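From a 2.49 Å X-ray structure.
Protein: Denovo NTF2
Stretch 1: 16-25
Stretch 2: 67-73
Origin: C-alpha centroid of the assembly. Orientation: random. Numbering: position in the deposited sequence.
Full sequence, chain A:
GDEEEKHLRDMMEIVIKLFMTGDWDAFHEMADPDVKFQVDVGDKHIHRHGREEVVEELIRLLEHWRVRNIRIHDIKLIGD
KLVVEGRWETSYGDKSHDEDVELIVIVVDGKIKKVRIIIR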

ATOM      1  N   ILE A  16      -1.576  -2.076  -4.870  1.00 43.44           N
ATOM      2  CA  ILE A  16      -1.715  -3.365  -5.540  1.00 46.31           C
ATOM      3  C   ILE A  16      -0.708  -4.365  -4.989  1.00 48.60           C
ATOM      4  O   ILE A  16      -1.050  -5.520  -4.708  1.00 50.48           O
ATOM      5  N   LYS A  17       0.542  -3.936  -4.811  1.00 52.72           N
ATOM      6  CA  LYS A  17       1.592  -4.851  -4.377  1.00 50.37           C
ATOM      7  C   LYS A  17       1.472  -5.185  -2.896  1.00 49.40           C
ATOM      8  O   LYS A  17       1.448  -6.362  -2.519  1.00 50.96           O
ATOM      9  N   LEU A  18       1.394  -4.164  -2.043  1.00 46.64           N
ATOM     10  CA  LEU A  18       1.575  -4.335  -0.608  1.00 54.88           C
ATOM     11  C   LEU A  18       0.294  -4.139   0.195  1.00 47.94           C
ATOM     12  O   LEU A  18       0.353  -4.087   1.428  1.00 66.00           O
ATOM     13  N   PHE A  19      -0.859  -4.034  -0.465  1.00 59.86           N
ATOM     14  CA  PHE A  19      -2.132  -3.882   0.234  1.00 62.19           C
ATOM     15  C   PHE A  19      -3.168  -4.838  -0.337  1.00 68.56           C
ATOM     16  O   PHE A  19      -3.457  -5.877   0.267  1.00 71.21           O
ATOM     17  N   MET A  20      -3.745  -4.478  -1.485  1.00 62.81           N
ATOM     18  CA  MET A  20      -4.742  -5.296  -2.166  1.00 64.58           C
ATOM     19  C   MET A  20      -4.269  -6.739  -2.265  1.00 66.96           C
ATOM     20  O   MET A  20      -3.591  -7.108  -3.232  1.00 84.46           O
ATOM     21  N   THR A  21      -4.652  -7.553  -1.273  1.00 75.60           N
ATOM     22  CA  THR A  21      -4.082  -8.870  -0.985  1.00 87.41           C
ATOM     23  C   THR A  21      -2.626  -8.950  -1.431  1.00 83.92           C
ATOM     24  O   THR A  21      -1.843  -8.031  -1.170  1.00 72.12           O
ATOM     25  N   GLY A  22      -2.244 -10.040  -2.087  1.00 95.78           N
ATOM     26  CA  GLY A  22      -0.960 -10.067  -2.750  1.00 96.00           C
ATOM     27  C   GLY A  22      -1.081  -9.405  -4.103  1.00 93.62           C
ATOM     28  O   GLY A  22      -0.415  -8.404  -4.383  1.00 94.83           O
ATOM     29  N   ASP A  23      -1.964  -9.956  -4.936  1.00 79.84           N
ATOM     30  CA  ASP A  23      -2.195  -9.477  -6.299  1.00 77.34           C
ATOM     31  C   ASP A  23      -0.888  -9.342  -7.073  1.00 71.32           C
ATOM     32  O   ASP A  23      -0.764  -8.508  -7.973  1.00 61.56           O
ATOM     33  N   TRP A  24       0.103 -10.162  -6.718  1.00 67.54           N
ATOM     34  CA  TRP A  24       1.356 -10.196  -7.455  1.00 66.50           C
ATOM     35  C   TRP A  24       1.205 -10.849  -8.821  1.00 60.38           C
ATOM     36  O   TRP A  24       2.144 -10.794  -9.623  1.00 66.55           O
ATOM     37  N   ASP A  25       0.054 -11.465  -9.099  1.00 64.27           N
ATOM     38  CA  ASP A  25      -0.257 -11.869 -10.463  1.00 63.65           C
ATOM     39  C   ASP A  25      -0.451 -10.655 -11.361  1.00 64.80           C
ATOM     40  O   ASP A  25      -0.190 -10.726 -12.567  1.00 64.77           O
ATOM     41  N   VAL A  67       4.879 -16.805  -0.764  1.00 48.05           N
ATOM     42  CA  VAL A  67       4.561 -15.449  -0.336  1.00 53.98           C
ATOM     43  C   VAL A  67       3.107 -15.133  -0.651  1.00 54.01           C
ATOM     44  O   VAL A  67       2.640 -15.327  -1.781  1.00 49.83           O
ATOM     45  N   ARG A  68       2.382 -14.645   0.354  1.00 60.66           N
ATOM     46  CA  ARG A  68       1.057 -14.068   0.165  1.00 64.32           C
ATOM     47  C   ARG A  68       1.105 -12.547   0.095  1.00 64.58           C
ATOM     48  O   ARG A  68       0.524 -11.950  -0.814  1.00 65.04           O
ATOM     49  N   ASN A  69       1.792 -11.911   1.039  1.00 65.02           N
ATOM     50  CA  ASN A  69       1.991 -10.467   1.023  1.00 68.42           C
ATOM     51  C   ASN A  69       3.281 -10.165   1.781  1.00 66.43           C
ATOM     52  O   ASN A  69       4.086 -11.062   2.050  1.00 61.74           O
ATOM     53  N   ILE A  70       3.479  -8.896   2.129  1.00 67.47           N
ATOM     54  CA  ILE A  70       4.689  -8.435   2.801  1.00 47.36           C
ATOM     55  C   ILE A  70       4.270  -7.668   4.048  1.00 57.44           C
ATOM     56  O   ILE A  70       3.694  -6.577   3.947  1.00 61.30           O
ATOM     57  N   ARG A  71       4.557  -8.232   5.220  1.00 53.77           N
ATOM     58  CA  ARG A  71       4.332  -7.532   6.481  1.00 58.51           C
ATOM     59  C   ARG A  71       5.296  -6.356   6.570  1.00 61.57           C
ATOM     60  O   ARG A  71       6.491  -6.540   6.820  1.00 57.67           O
ATOM     61  N   ILE A  72       4.776  -5.149   6.373  1.00 62.19           N
ATOM     62  CA  ILE A  72       5.610  -3.967   6.187  1.00 54.02           C
ATOM     63  C   ILE A  72       6.038  -3.415   7.538  1.00 54.04           C
ATOM     64  O   ILE A  72       5.216  -3.255   8.448  1.00 67.68           O
ATOM     65  N   HIS A  73       7.331  -3.113   7.667  1.00 48.63           N
ATOM     66  CA  HIS A  73       7.878  -2.452   8.845  1.00 52.55           C
ATOM     67  C   HIS A  73       8.091  -0.959   8.637  1.00 51.16           C
ATOM     68  O   HIS A  73       7.785  -0.165   9.532  1.00 59.85           O
TER

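Ile16 takes no part in the contact, and Lys17 has all four chi angles in m; its CA-to-CB bond points sideways and the end of the side chain leads off from the strand. Its carbonyl is nonetheless close: Lys17 O lies 3.1 Å from Asn69 OD1, but both atoms are acceptors, so no hydrogen bond is assigned. Leu18 supplies the largest covered area, 79 Å². Its CA-to-CB bond points sideways, yet with chi1 m and chi2 off-well at 129° Leu18 CD2 sits 3.7 Å from Ile70 CD1. At the base of the side chain, Leu18 CB lies 3.5 Å from Ile72 CD1. Both isoleucines point toward stretch 1 and share the m, t rotamer. The polar link is a weak hydrogen bond from Asn69 ND2 to Leu18 O (3.5 Å, N-H...O angle 161°), made by Asn69 in chi1 t.

Phe19 and Met20 point away. Thr21 (chi1 t), whose CA-to-CB bond points sideways, has only 14 Å² covered; Thr21 O lies 3.5 Å from Asn69 OD1, again two acceptors and no hydrogen bond. At Gly22 the backbones come close, with Gly22 CA 3.1 Å from Arg68 O; an ideal CB would fall 2.3 Å from that Arg68 O, a clash. Asp23 makes no contact. Trp24, chi1 m and chi2 82°, points toward the strand; Trp24 CZ2 packs 3.6 Å from Ile70 CD1, extending the apolar cluster, while Asn69 OD1 lies at the ring edge, 4.2 Å from Trp24 NE1. Asp25 remains out of reach.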

ATOM      1  CB  ILE A  16      -1.576  -3.210  -7.066  1.00 46.21           C
ATOM      2  CG1 ILE A  16      -2.800  -2.501  -7.646  1.00 54.67           C
ATOM      3  CG2 ILE A  16      -1.384  -4.571  -7.723  1.00 57.92           C
ATOM      4  CD1 ILE A  16      -3.109  -2.869  -9.093  1.00 51.29           C
ATOM      5  CB  LYS A  17       2.969  -4.248  -4.664  1.00 48.32           C
ATOM      6  CG  LYS A  17       3.122  -3.665  -6.051  1.00 47.70           C
ATOM      7  CD  LYS A  17       2.896  -4.707  -7.123  1.00 54.99           C
ATOM      8  CE  LYS A  17       4.013  -5.721  -7.134  1.00 59.71           C
ATOM      9  NZ  LYS A  17       5.340  -5.055  -7.185  1.00 72.98           N
ATOM     10  CB  LEU A  18       2.658  -3.375  -0.111  1.00 41.44           C
ATOM     11  CG  LEU A  18       3.980  -3.438  -0.882  1.00 49.93           C
ATOM     12  CD1 LEU A  18       4.417  -2.048  -1.317  1.00 45.79           C
ATOM     13  CD2 LEU A  18       5.069  -4.108  -0.057  1.00 47.55           C
ATOM     14  CB  PHE A  19      -2.631  -2.438   0.138  1.00 65.14           C
ATOM     15  CG  PHE A  19      -3.971  -2.201   0.792  1.00 59.21           C
ATOM     16  CD1 PHE A  19      -4.775  -1.155   0.372  1.00 52.45           C
ATOM     17  CD2 PHE A  19      -4.416  -3.001   1.834  1.00 64.37           C
ATOM     18  CE1 PHE A  19      -6.001  -0.924   0.960  1.00 45.97           C
ATOM     19  CE2 PHE A  19      -5.643  -2.774   2.425  1.00 71.75           C
ATOM     20  CZ  PHE A  19      -6.435  -1.732   1.988  1.00 62.27           C
ATOM     21  CB  MET A  20      -5.033  -4.726  -3.555  1.00 63.38           C
ATOM     22  CG  MET A  20      -6.080  -5.489  -4.342  1.00 74.83           C
ATOM     23  SD  MET A  20      -6.038  -5.070  -6.093  1.00 82.32           S
ATOM     24  CE  MET A  20      -5.846  -3.292  -5.990  1.00 57.48           C
ATOM     25  CB  THR A  21      -4.925  -9.991  -1.618  1.00 91.41           C
ATOM     26  OG1 THR A  21      -4.235 -11.241  -1.490  1.00 98.34           O
ATOM     27  CG2 THR A  21      -5.241  -9.722  -3.095  1.00 88.79           C
ATOM     28  CB  ASP A  23      -2.965  -8.155  -6.306  1.00 74.29           C
ATOM     29  CG  ASP A  23      -3.794  -7.976  -7.562  1.00 77.67           C
ATOM     30  OD1 ASP A  23      -3.880  -8.937  -8.357  1.00 66.04           O
ATOM     31  OD2 ASP A  23      -4.361  -6.881  -7.758  1.00 82.04           O
ATOM     32  CB  TRP A  24       2.424 -10.918  -6.630  1.00 63.95           C
ATOM     33  CG  TRP A  24       2.860 -10.132  -5.432  1.00 56.11           C
ATOM     34  CD1 TRP A  24       2.229 -10.057  -4.223  1.00 65.26           C
ATOM     35  CD2 TRP A  24       4.021  -9.297  -5.328  1.00 48.21           C
ATOM     36  NE1 TRP A  24       2.926  -9.233  -3.374  1.00 61.28           N
ATOM     37  CE2 TRP A  24       4.030  -8.754  -4.029  1.00 57.45           C
ATOM     38  CE3 TRP A  24       5.055  -8.962  -6.207  1.00 51.80           C
ATOM     39  CZ2 TRP A  24       5.034  -7.892  -3.588  1.00 57.19           C
ATOM     40  CZ3 TRP A  24       6.051  -8.108  -5.766  1.00 54.34           C
ATOM     41  CH2 TRP A  24       6.032  -7.581  -4.470  1.00 53.87           C
ATOM     42  CB  ASP A  25      -1.509 -12.748 -10.475  1.00 72.57           C
ATOM     43  CG  ASP A  25      -1.452 -13.858  -9.441  1.00 72.56           C
ATOM     44  OD1 ASP A  25      -0.410 -13.993  -8.766  1.00 73.77           O
ATOM     45  OD2 ASP A  25      -2.454 -14.593  -9.301  1.00 80.53           O
ATOM     46  CB  VAL A  67       5.503 -14.440  -1.007  1.00 49.27           C
ATOM     47  CG1 VAL A  67       5.095 -13.017  -0.657  1.00 48.21           C
ATOM     48  CG2 VAL A  67       6.939 -14.704  -0.595  1.00 45.25           C
ATOM     49  CB  ARG A  68       0.118 -14.513   1.291  1.00 55.56           C
ATOM     50  CG  ARG A  68      -0.282 -15.974   1.223  1.00 55.95           C
ATOM     51  CD  ARG A  68      -1.238 -16.327   2.347  1.00 62.56           C
ATOM     52  NE  ARG A  68      -1.764 -17.681   2.211  1.00 68.40           N
ATOM     53  CZ  ARG A  68      -2.594 -18.249   3.078  1.00 66.46           C
ATOM     54  NH1 ARG A  68      -2.995 -17.579   4.150  1.00 75.11           N
ATOM     55  NH2 ARG A  68      -3.023 -19.487   2.876  1.00 72.64           N
ATOM     56  CB  ASN A  69       0.772  -9.745   1.612  1.00 63.47           C
ATOM     57  CG  ASN A  69       0.693  -8.289   1.189  1.00 66.23           C
ATOM     58  OD1 ASN A  69       1.326  -7.879   0.215  1.00 61.63           O
ATOM     59  ND2 ASN A  69      -0.082  -7.501   1.923  1.00 72.16           N
ATOM     60  CB  ILE A  70       5.556  -7.557   1.889  1.00 49.21           C
ATOM     61  CG1 ILE A  70       5.953  -8.328   0.631  1.00 58.97           C
ATOM     62  CG2 ILE A  70       6.795  -7.074   2.631  1.00 56.06           C
ATOM     63  CD1 ILE A  70       6.629  -7.478  -0.410  1.00 65.91           C
ATOM     64  CB  ARG A  71       4.515  -8.485   7.659  1.00 51.33           C
ATOM     65  CG  ARG A  71       4.380  -7.817   9.018  1.00 61.33           C
ATOM     66  CD  ARG A  71       2.991  -7.232   9.212  1.00 66.24           C
ATOM     67  NE  ARG A  71       1.962  -8.267   9.232  1.00 75.01           N
ATOM     68  CZ  ARG A  71       1.558  -8.898  10.330  1.00 72.36           C
ATOM     69  NH1 ARG A  71       2.097  -8.602  11.505  1.00 61.75           N
ATOM     70  NH2 ARG A  71       0.614  -9.827  10.253  1.00 80.78           N
ATOM     71  CB  ILE A  72       4.859  -2.906   5.369  1.00 57.91           C
ATOM     72  CG1 ILE A  72       4.611  -3.418   3.950  1.00 54.36           C
ATOM     73  CG2 ILE A  72       5.630  -1.597   5.351  1.00 52.42           C
ATOM     74  CD1 ILE A  72       3.770  -2.495   3.116  1.00 62.70           C
ATOM     75  CB  HIS A  73       9.206  -3.100   9.253  1.00 50.45           C
ATOM     76  CG  HIS A  73       9.094  -4.554   9.593  1.00 56.49           C
ATOM     77  ND1 HIS A  73      10.196  -5.351   9.817  1.00 65.14           N
ATOM     78  CD2 HIS A  73       8.014  -5.354   9.748  1.00 55.73           C
ATOM     79  CE1 HIS A  73       9.798  -6.581  10.094  1.00 67.57           C
ATOM     80  NE2 HIS A  73       8.478  -6.609  10.058  1.00 67.45           N
TER